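Local structure of GCN5-related N-acetyltransferase (Ralstonia eutropha JMP134, 2Q0Y) at the interface of chains A and B. The protein belongs to the GCN5-related N-acetyltransferase (GNAT) family and probably transfers an acyl group, typically acetyl from acetyl-coenzyme A, to an amine of its substrate. Residues are numbered along the deposited sequence; one frame, centred on the assembly and turned at random. Chains: chain A/B, GCN5-related N-acetyltransferase.

Contact 1: the interface of chains A and B. Residues chain A 19, 23, 28, 33, 36; chain B 78-80.
B:Pro79 points the CG-CD edge of its pyrrolidine ring into the face of A:Phe23, with CG over the ring centre, 3.6 Å from the centroid of the phenyl ring (CH-pi). Its CD leans toward the rim and meets A:Phe23 CE2 at 3.5 Å. The proline's loop, following strand 63-74 of chain B, plugs between helices 12-25 and 30-50 of chain A at the two-fold homodimer interface of the deposited assembly. From helix 30-50, A:Leu33 CD2 reaches B:Pro79 CG, while the selenium of selenomethionine A:Met36 lies 3.8 Å from B:Pro79 CD and also touches CA of B:His78. A:Met36 CG is anti to the backbone N (chi1 -176°), and a bend at the last torsion turns the methyl aside.

A:Phe23 turns its CZ edge to the face of the B:His78 imidazole, the planes 79° apart. A:Arg19 lies on the far side of A:Phe23 from A:Arg28, its NH2 3.8 Å from B:His78 CD2; within chain A the CE2 edge of A:Phe23 points at its guanidinium face.

At the polar rim A:Arg28, in the loop between the helices, bends at chi2 and chi3 and folds its guanidinium over B:Pro79 CB. B:His78 ND1 accepts the backbone N-H of B:Ser80, an almost straight bond that should fix the imidazole's rotation. Outermost, A:Arg28 NH2 donates to the B:Ser80 hydroxyl OG at 3.0 Å, the oxygen nearly in the guanidinium plane.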
ATOM      1  N   ARG A  19      12.692 -13.576   0.593  1.00 13.05           N
ATOM      2  CA  ARG A  19      12.636 -12.147   0.365  1.00 12.40           C
ATOM      3  C   ARG A  19      13.922 -11.647  -0.281  1.00 11.76           C
ATOM      4  O   ARG A  19      13.875 -10.918  -1.264  1.00 12.63           O
ATOM      5  CB  ARG A  19      12.366 -11.407   1.672  1.00 10.48           C
ATOM      6  CG  ARG A  19      12.159  -9.902   1.525  1.00 12.57           C
ATOM      7  CD  ARG A  19      11.596  -9.304   2.784  1.00 12.81           C
ATOM      8  NE  ARG A  19      11.272  -7.881   2.671  1.00  9.27           N
ATOM      9  CZ  ARG A  19      10.161  -7.387   2.130  1.00 14.34           C
ATOM     10  NH1 ARG A  19       9.265  -8.183   1.562  1.00 13.70           N
ATOM     11  NH2 ARG A  19       9.968  -6.087   2.100  1.00 12.48           N
ATOM     12  N   PHE A  23      14.227 -10.225  -4.270  1.00 13.27           N
ATOM     13  CA  PHE A  23      14.715  -8.877  -4.577  1.00 11.76           C
ATOM     14  C   PHE A  23      16.055  -8.865  -5.306  1.00 12.39           C
ATOM     15  O   PHE A  23      16.281  -8.021  -6.178  1.00 13.14           O
ATOM     16  CB  PHE A  23      14.813  -8.039  -3.297  1.00 12.37           C
ATOM     17  CG  PHE A  23      13.496  -7.492  -2.795  1.00 10.58           C
ATOM     18  CD1 PHE A  23      12.653  -6.769  -3.638  1.00 12.87           C
ATOM     19  CD2 PHE A  23      13.125  -7.657  -1.468  1.00 13.19           C
ATOM     20  CE1 PHE A  23      11.477  -6.228  -3.169  1.00 16.35           C
ATOM     21  CE2 PHE A  23      11.938  -7.129  -0.998  1.00 11.99           C
ATOM     22  CZ  PHE A  23      11.117  -6.411  -1.852  1.00 11.77           C
ATOM     23  N   ARG A  28      17.667  -5.546  -7.216  1.00 13.53           N
ATOM     24  CA  ARG A  28      17.952  -4.667  -6.079  1.00 15.16           C
ATOM     25  C   ARG A  28      19.387  -4.852  -5.625  1.00 14.39           C
ATOM     26  O   ARG A  28      19.941  -5.939  -5.731  1.00 14.23           O
ATOM     27  CB  ARG A  28      17.006  -4.913  -4.914  1.00 13.87           C
ATOM     28  CG  ARG A  28      15.510  -4.730  -5.215  1.00 20.48           C
ATOM     29  CD  ARG A  28      15.127  -3.476  -6.005  1.00 24.99           C
ATOM     30  NE  ARG A  28      15.033  -2.239  -5.221  1.00 30.96           N
ATOM     31  CZ  ARG A  28      13.897  -1.641  -4.830  1.00 32.40           C
ATOM     32  NH1 ARG A  28      12.697  -2.167  -5.067  1.00 35.88           N
ATOM     33  NH2 ARG A  28      13.969  -0.509  -4.149  1.00 29.70           N
ATOM     34  N   LEU A  33      19.978  -4.867   0.372  1.00  9.99           N
ATOM     35  CA  LEU A  33      19.325  -6.055   0.948  1.00  9.75           C
ATOM     36  C   LEU A  33      20.029  -6.476   2.229  1.00  8.56           C
ATOM     37  O   LEU A  33      19.382  -6.980   3.149  1.00 10.43           O
ATOM     38  CB  LEU A  33      19.285  -7.216  -0.049  1.00  9.75           C
ATOM     39  CG  LEU A  33      18.559  -6.866  -1.365  1.00 13.87           C
ATOM     40  CD1 LEU A  33      18.647  -8.017  -2.359  1.00 14.75           C
ATOM     41  CD2 LEU A  33      17.129  -6.481  -1.096  1.00 17.72           C
HETATM   42  N   MSE A  36      18.727  -4.282   4.927  1.00  8.70           N
HETATM   43  CA  MSE A  36      17.361  -4.688   5.245  1.00  9.93           C
HETATM   44  C   MSE A  36      17.269  -5.953   6.088  1.00 10.27           C
HETATM   45  O   MSE A  36      16.248  -6.204   6.740  1.00  9.87           O
HETATM   46  CB  MSE A  36      16.602  -4.938   3.929  1.00 10.54           C
HETATM   47  CG  MSE A  36      15.144  -5.287   4.095  1.00 11.77           C
HETATM   48 SE   MSE A  36      14.420  -5.934   2.415  0.75 17.67          SE
HETATM   49  CE  MSE A  36      15.323  -7.613   2.422  1.00 19.67           C
TER
ATOM     50  N   HIS B  78      12.189  -2.753   3.648  1.00 11.45           N
ATOM     51  CA  HIS B  78      12.067  -2.913   2.212  1.00 11.24           C
ATOM     52  C   HIS B  78      13.292  -2.291   1.556  1.00 10.85           C
ATOM     53  O   HIS B  78      13.890  -1.391   2.112  1.00 10.39           O
ATOM     54  CB  HIS B  78      10.794  -2.183   1.777  1.00 12.78           C
ATOM     55  CG  HIS B  78      10.458  -2.319   0.325  1.00 14.06           C
ATOM     56  ND1 HIS B  78      10.985  -1.483  -0.639  1.00 13.26           N
ATOM     57  CD2 HIS B  78       9.638  -3.178  -0.326  1.00 17.97           C
ATOM     58  CE1 HIS B  78      10.498  -1.823  -1.818  1.00 13.75           C
ATOM     59  NE2 HIS B  78       9.686  -2.854  -1.658  1.00 15.63           N
ATOM     60  N   PRO B  79      13.668  -2.745   0.355  1.00 12.10           N
ATOM     61  CA  PRO B  79      14.832  -2.105  -0.248  1.00 11.99           C
ATOM     62  C   PRO B  79      14.748  -0.579  -0.455  1.00 11.92           C
ATOM     63  O   PRO B  79      15.791   0.067  -0.519  1.00 13.85           O
ATOM     64  CB  PRO B  79      14.964  -2.826  -1.590  1.00 12.86           C
ATOM     65  CG  PRO B  79      14.273  -4.135  -1.385  1.00 14.20           C
ATOM     66  CD  PRO B  79      13.157  -3.855  -0.472  1.00 12.78           C
ATOM     67  N   SER B  80      13.547  -0.010  -0.550  1.00 12.52           N
ATOM     68  CA  SER B  80      13.393   1.442  -0.651  1.00 11.83           C
ATOM     69  C   SER B  80      13.458   2.143   0.707  1.00 12.88           C
ATOM     70  O   SER B  80      13.461   3.368   0.771  1.00 14.00           O
ATOM     71  CB  SER B  80      12.083   1.773  -1.355  1.00 12.86           C
ATOM     72  OG  SER B  80      12.151   1.371  -2.721  1.00 18.10           O
TER

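Contact 2: the interface of chains A and B. Residues chain A 75-77, 85; chain B 19, 40, 43, 91.
The backbone carbonyl oxygen of A:Pro77 takes a hydrogen bond from B:Arg19 NH2 at 2.9 Å. The donor stands 30° off the carbonyl plane. The oxygen is itself somewhat out of the guanidinium plane, in keeping with a bent bond (143° at the hydrogen). B:Arg19 runs extended from CG to NE, and B:Phe40 braces it within its own chain: the arginine CD rests over the centre of the phenyl ring, 3.3 Å above its plane.

The apolar part is a proline laid on an indole. A:Pro76 spreads along one face of B:Trp43, the two side chains side by side and pointing the same way. CB of A:Pro76 stands 3.6 Å from the centroid of the six-membered ring of B:Trp43, and its CA lies over the five-membered ring, so both rings of the indole are used. CG of B:Trp43, anti to the backbone N, carries the indole out toward chain A, and chi2 of 90° turns its face to the proline.

Around the indole, A:Pro77 CD packs on B:Trp43 CG at 3.6 Å, and A:Asp85 CB touches CD1 at the pyrrole end. The phenyl edge of B:Phe40 faces A:Pro76 CB at 4.0 Å from CE1.

In the fold, the two prolines follow strand 63-74 of chain A, A:Asp85 immediately precedes strand 86-95, and the receiving surface of chain B comes mainly from helices 12-25 and 30-50, with B:Leu91 of strand 86-95 at the margin.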
ATOM      1  N   TRP A  75      -6.736  -0.393   6.093  1.00 13.49           N
ATOM      2  CA  TRP A  75      -6.852   0.530   4.992  1.00 13.28           C
ATOM      3  C   TRP A  75      -8.173   1.295   5.091  1.00 12.19           C
ATOM      4  O   TRP A  75      -9.173   0.720   5.485  1.00 12.60           O
ATOM      5  CB  TRP A  75      -6.779  -0.208   3.654  1.00 12.24           C
ATOM      6  CG  TRP A  75      -6.306   0.663   2.583  1.00 12.84           C
ATOM      7  CD1 TRP A  75      -7.056   1.378   1.707  1.00 16.87           C
ATOM      8  CD2 TRP A  75      -4.943   0.988   2.306  1.00 14.07           C
ATOM      9  NE1 TRP A  75      -6.241   2.128   0.884  1.00 18.09           N
ATOM     10  CE2 TRP A  75      -4.939   1.905   1.235  1.00 15.27           C
ATOM     11  CE3 TRP A  75      -3.726   0.593   2.864  1.00 19.97           C
ATOM     12  CZ2 TRP A  75      -3.762   2.429   0.704  1.00 15.19           C
ATOM     13  CZ3 TRP A  75      -2.553   1.130   2.346  1.00 18.24           C
ATOM     14  CH2 TRP A  75      -2.582   2.016   1.270  1.00 15.97           C
ATOM     15  N   PRO A  76      -8.185   2.589   4.724  1.00 12.08           N
ATOM     16  CA  PRO A  76      -9.493   3.276   4.717  1.00 11.40           C
ATOM     17  C   PRO A  76     -10.490   2.651   3.747  1.00 12.96           C
ATOM     18  O   PRO A  76     -10.108   2.252   2.637  1.00 12.86           O
ATOM     19  CB  PRO A  76      -9.150   4.692   4.230  1.00 12.32           C
ATOM     20  CG  PRO A  76      -7.820   4.528   3.524  1.00 13.52           C
ATOM     21  CD  PRO A  76      -7.101   3.496   4.315  1.00 12.40           C
ATOM     22  N   PRO A  77     -11.769   2.581   4.143  1.00 12.52           N
ATOM     23  CA  PRO A  77     -12.789   2.192   3.165  1.00 12.04           C
ATOM     24  C   PRO A  77     -12.595   2.975   1.876  1.00 10.59           C
ATOM     25  O   PRO A  77     -12.253   4.168   1.911  1.00 12.17           O
ATOM     26  CB  PRO A  77     -14.091   2.541   3.884  1.00 10.40           C
ATOM     27  CG  PRO A  77     -13.743   2.242   5.320  1.00 12.90           C
ATOM     28  CD  PRO A  77     -12.351   2.802   5.474  1.00 12.33           C
ATOM     29  N   ASP A  85     -12.562  -1.824   5.893  1.00 11.85           N
ATOM     30  CA  ASP A  85     -11.421  -1.004   6.287  1.00 11.58           C
ATOM     31  C   ASP A  85     -10.127  -1.841   6.283  1.00 11.24           C
ATOM     32  O   ASP A  85      -9.290  -1.765   7.200  1.00 11.61           O
ATOM     33  CB  ASP A  85     -11.657  -0.368   7.662  1.00 12.40           C
ATOM     34  CG  ASP A  85     -11.870  -1.393   8.765  1.00 16.00           C
ATOM     35  OD1 ASP A  85     -12.013  -2.610   8.478  1.00 17.22           O
ATOM     36  OD2 ASP A  85     -11.913  -0.967   9.929  1.00 21.19           O
TER
ATOM     37  N   ARG B  19     -12.764  13.521  -0.069  1.00 13.05           N
ATOM     38  CA  ARG B  19     -12.609  12.167  -0.559  1.00 12.40           C
ATOM     39  C   ARG B  19     -13.663  11.844  -1.610  1.00 11.76           C
ATOM     40  O   ARG B  19     -13.336  11.328  -2.672  1.00 12.63           O
ATOM     41  CB  ARG B  19     -12.676  11.171   0.596  1.00 10.48           C
ATOM     42  CG  ARG B  19     -12.397   9.722   0.207  1.00 12.57           C
ATOM     43  CD  ARG B  19     -12.172   8.866   1.422  1.00 12.81           C
ATOM     44  NE  ARG B  19     -11.790   7.486   1.115  1.00  9.27           N
ATOM     45  CZ  ARG B  19     -10.562   7.082   0.800  1.00 14.34           C
ATOM     46  NH1 ARG B  19      -9.569   7.951   0.664  1.00 13.70           N
ATOM     47  NH2 ARG B  19     -10.332   5.810   0.560  1.00 12.48           N
ATOM     48  N   PHE B  40     -16.238   5.025   5.758  1.00 10.42           N
ATOM     49  CA  PHE B  40     -15.086   5.931   5.786  1.00  8.94           C
ATOM     50  C   PHE B  40     -15.124   6.932   6.949  1.00  9.72           C
ATOM     51  O   PHE B  40     -14.120   7.156   7.615  1.00 11.41           O
ATOM     52  CB  PHE B  40     -14.874   6.678   4.455  1.00  9.63           C
ATOM     53  CG  PHE B  40     -13.722   7.613   4.524  1.00  8.27           C
ATOM     54  CD1 PHE B  40     -12.441   7.127   4.464  1.00 10.25           C
ATOM     55  CD2 PHE B  40     -13.911   8.965   4.772  1.00  7.38           C
ATOM     56  CE1 PHE B  40     -11.350   7.975   4.617  1.00 10.44           C
ATOM     57  CE2 PHE B  40     -12.813   9.823   4.899  1.00 11.49           C
ATOM     58  CZ  PHE B  40     -11.543   9.322   4.817  1.00 11.67           C
ATOM     59  N   TRP B  43     -14.274   5.214  10.127  1.00 11.69           N
ATOM     60  CA  TRP B  43     -12.848   4.906  10.113  1.00 13.88           C
ATOM     61  C   TRP B  43     -12.045   6.161  10.476  1.00 13.71           C
ATOM     62  O   TRP B  43     -11.073   6.080  11.222  1.00 12.52           O
ATOM     63  CB  TRP B  43     -12.434   4.398   8.729  1.00 13.48           C
ATOM     64  CG  TRP B  43     -10.957   4.163   8.532  1.00 15.93           C
ATOM     65  CD1 TRP B  43     -10.267   3.004   8.768  1.00 15.84           C
ATOM     66  CD2 TRP B  43      -9.998   5.105   8.033  1.00 12.95           C
ATOM     67  NE1 TRP B  43      -8.944   3.171   8.456  1.00 14.79           N
ATOM     68  CE2 TRP B  43      -8.743   4.452   8.017  1.00 15.82           C
ATOM     69  CE3 TRP B  43     -10.072   6.434   7.623  1.00 12.30           C
ATOM     70  CZ2 TRP B  43      -7.596   5.078   7.601  1.00 13.70           C
ATOM     71  CZ3 TRP B  43      -8.926   7.069   7.225  1.00 13.49           C
ATOM     72  CH2 TRP B  43      -7.701   6.397   7.216  1.00 16.17           C
ATOM     73  N   LEU B  91      -2.998  10.861   0.797  1.00 11.63           N
ATOM     74  CA  LEU B  91      -4.332  10.581   0.297  1.00 11.55           C
ATOM     75  C   LEU B  91      -5.252  11.793   0.409  1.00 10.80           C
ATOM     76  O   LEU B  91      -4.960  12.760   1.134  1.00  9.89           O
ATOM     77  CB  LEU B  91      -4.963   9.374   1.016  1.00 11.05           C
ATOM     78  CG  LEU B  91      -5.379   9.513   2.476  1.00 10.16           C
ATOM     79  CD1 LEU B  91      -6.288   8.371   2.906  1.00 12.74           C
ATOM     80  CD2 LEU B  91      -4.188   9.640   3.425  1.00 10.89           C
TER

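Contact 3: the interface of chains A and B. Residues chain A 113, 116-117, 121-122, 124; chain B 151-153.
B:Ile151, B:Ala152 and B:Gly153, the C-terminal tail of one GNAT-family subunit, dock against the end of helix 104-118, the start of strand 123-127 and the loop joining them, which supplies the carbonyl acceptors, in the other. Backbone hydrogen bonds hold the tail and probably help fix its path. The carbonyl oxygen of A:Ala122 accepts two of them: B:Ile151 N at 2.8 Å, approaching from above the carbonyl plane, and B:Gly153 N at 3.1 Å, lying in that plane on a lone pair. Between these two donors in sequence, B:Ala152 N turns instead to A:Ile121 O at 3.0 Å.

Apolar contacts centre on B:Ile151, whose two branches separate. CG2, anti to the backbone N, points to the helix and touches A:Ala117 CA and A:Phe116 CB, both at 3.8 Å; it also approaches the backbone oxygen of A:Glu113, one turn earlier. The CG1 branch (chi1 -55°) goes the other way, to the methyl CB of A:Ala124 on the strand at 3.9 Å, with CD1 just beyond. The small side chains of A:Ala117 and A:Ala124 probably allow the isoleucine to come close; B:Ile151 CG2 is 3.6 Å from the backbone N of A:Ala117. At the very end of the chain, A:Ala122 CB packs against B:Gly153 CA at 4.0 Å.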
ATOM      1  N   GLU A 113      -4.951 -16.284  -2.818  1.00 10.83           N
ATOM      2  CA  GLU A 113      -6.235 -15.680  -3.180  1.00 10.68           C
ATOM      3  C   GLU A 113      -7.418 -16.409  -2.507  1.00 12.73           C
ATOM      4  O   GLU A 113      -8.356 -15.768  -2.042  1.00 12.55           O
ATOM      5  CB  GLU A 113      -6.429 -15.647  -4.681  1.00 11.13           C
ATOM      6  CG  GLU A 113      -5.424 -14.729  -5.385  1.00 12.31           C
ATOM      7  CD  GLU A 113      -5.562 -14.722  -6.897  1.00 12.47           C
ATOM      8  OE1 GLU A 113      -6.567 -15.230  -7.447  1.00 17.09           O
ATOM      9  OE2 GLU A 113      -4.613 -14.236  -7.535  1.00 15.58           O
ATOM     10  N   PHE A 116      -7.705 -15.354   1.101  1.00  9.94           N
ATOM     11  CA  PHE A 116      -8.399 -14.066   1.185  1.00 10.16           C
ATOM     12  C   PHE A 116      -9.917 -14.240   1.015  1.00  9.44           C
ATOM     13  O   PHE A 116     -10.702 -13.616   1.726  1.00  9.61           O
ATOM     14  CB  PHE A 116      -7.886 -13.074   0.127  1.00 10.71           C
ATOM     15  CG  PHE A 116      -6.507 -12.529   0.391  1.00 10.65           C
ATOM     16  CD1 PHE A 116      -6.050 -12.270   1.683  1.00 13.64           C
ATOM     17  CD2 PHE A 116      -5.675 -12.247  -0.671  1.00 12.75           C
ATOM     18  CE1 PHE A 116      -4.785 -11.769   1.900  1.00 16.11           C
ATOM     19  CE2 PHE A 116      -4.388 -11.744  -0.451  1.00 14.49           C
ATOM     20  CZ  PHE A 116      -3.957 -11.506   0.837  1.00 11.31           C
ATOM     21  N   ALA A 117     -10.322 -15.108   0.096  1.00  8.57           N
ATOM     22  CA  ALA A 117     -11.747 -15.376  -0.126  1.00  9.31           C
ATOM     23  C   ALA A 117     -12.407 -15.978   1.120  1.00  9.45           C
ATOM     24  O   ALA A 117     -13.486 -15.563   1.516  1.00 10.75           O
ATOM     25  CB  ALA A 117     -11.961 -16.258  -1.308  1.00 11.04           C
ATOM     26  N   ILE A 121     -12.327 -11.133   2.295  1.00 12.71           N
ATOM     27  CA  ILE A 121     -11.619  -9.912   1.907  1.00 11.40           C
ATOM     28  C   ILE A 121     -12.046  -9.494   0.519  1.00 11.25           C
ATOM     29  O   ILE A 121     -12.008 -10.301  -0.408  1.00 13.63           O
ATOM     30  CB  ILE A 121     -10.099 -10.147   1.900  1.00 11.44           C
ATOM     31  CG1 ILE A 121      -9.611 -10.600   3.283  1.00 15.13           C
ATOM     32  CG2 ILE A 121      -9.331  -8.911   1.426  1.00 15.70           C
ATOM     33  CD1 ILE A 121      -9.911  -9.639   4.396  1.00 18.76           C
ATOM     34  N   ALA A 122     -12.464  -8.235   0.375  1.00 10.62           N
ATOM     35  CA  ALA A 122     -12.988  -7.727  -0.903  1.00 11.77           C
ATOM     36  C   ALA A 122     -11.927  -7.504  -1.987  1.00 10.34           C
ATOM     37  O   ALA A 122     -12.188  -7.725  -3.164  1.00 10.91           O
ATOM     38  CB  ALA A 122     -13.752  -6.422  -0.667  1.00 12.19           C
ATOM     39  N   ALA A 124      -7.448  -7.051  -2.961  1.00 11.58           N
ATOM     40  CA  ALA A 124      -6.058  -7.318  -2.605  1.00  9.88           C
ATOM     41  C   ALA A 124      -5.099  -6.617  -3.550  1.00 10.62           C
ATOM     42  O   ALA A 124      -5.453  -6.293  -4.709  1.00 10.53           O
ATOM     43  CB  ALA A 124      -5.806  -8.813  -2.631  1.00 10.88           C
TER
ATOM     44  N   ILE B 151     -11.250  -9.749  -4.868  1.00  9.96           N
ATOM     45  CA  ILE B 151     -11.319 -11.134  -4.383  1.00  9.54           C
ATOM     46  C   ILE B 151     -12.793 -11.468  -4.153  1.00 10.54           C
ATOM     47  O   ILE B 151     -13.426 -12.050  -5.031  1.00 11.18           O
ATOM     48  CB  ILE B 151     -10.464 -11.327  -3.118  1.00  9.93           C
ATOM     49  CG1 ILE B 151      -9.027 -10.876  -3.356  1.00 11.18           C
ATOM     50  CG2 ILE B 151     -10.516 -12.780  -2.657  1.00 12.63           C
ATOM     51  CD1 ILE B 151      -8.266 -11.670  -4.413  1.00 13.40           C
ATOM     52  N   ALA B 152     -13.348 -11.107  -2.999  1.00 11.53           N
ATOM     53  CA  ALA B 152     -14.778 -11.319  -2.741  1.00 16.25           C
ATOM     54  C   ALA B 152     -15.620 -10.133  -3.252  1.00 21.40           C
ATOM     55  O   ALA B 152     -16.828 -10.253  -3.432  1.00 22.03           O
ATOM     56  CB  ALA B 152     -15.017 -11.556  -1.258  1.00 15.97           C
ATOM     57  N   GLY B 153     -14.955  -9.001  -3.506  1.00 26.88           N
ATOM     58  CA  GLY B 153     -15.596  -7.779  -3.994  1.00 32.52           C
ATOM     59  C   GLY B 153     -15.537  -7.646  -5.509  1.00 36.73           C
ATOM     60  O   GLY B 153     -15.597  -8.634  -6.263  1.00 35.86           O
ATOM     61  OXT GLY B 153     -15.440  -6.517  -6.023  1.00 41.76           O
TER

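Contact 1 lies about 28 Å from contact 2 and 27 Å from contact 3, while contacts 2 and 3 are about 17 Å apart, measured between the centres of their C-alpha atoms. Contacts 1 and 2 use the same segment and receiving helices with chains exchanged: residues 75-80 follow strand 63-74, and helices 12-25 and 30-50 receive them, with residue 19 serving in both. Contact 3 adds a C-terminal tail that crosses to the partner. Because every contact has a twin across the two-fold axis, the chains embrace reciprocally, which would suit a stable dimer, although the structure alone does not show that it forms in solution.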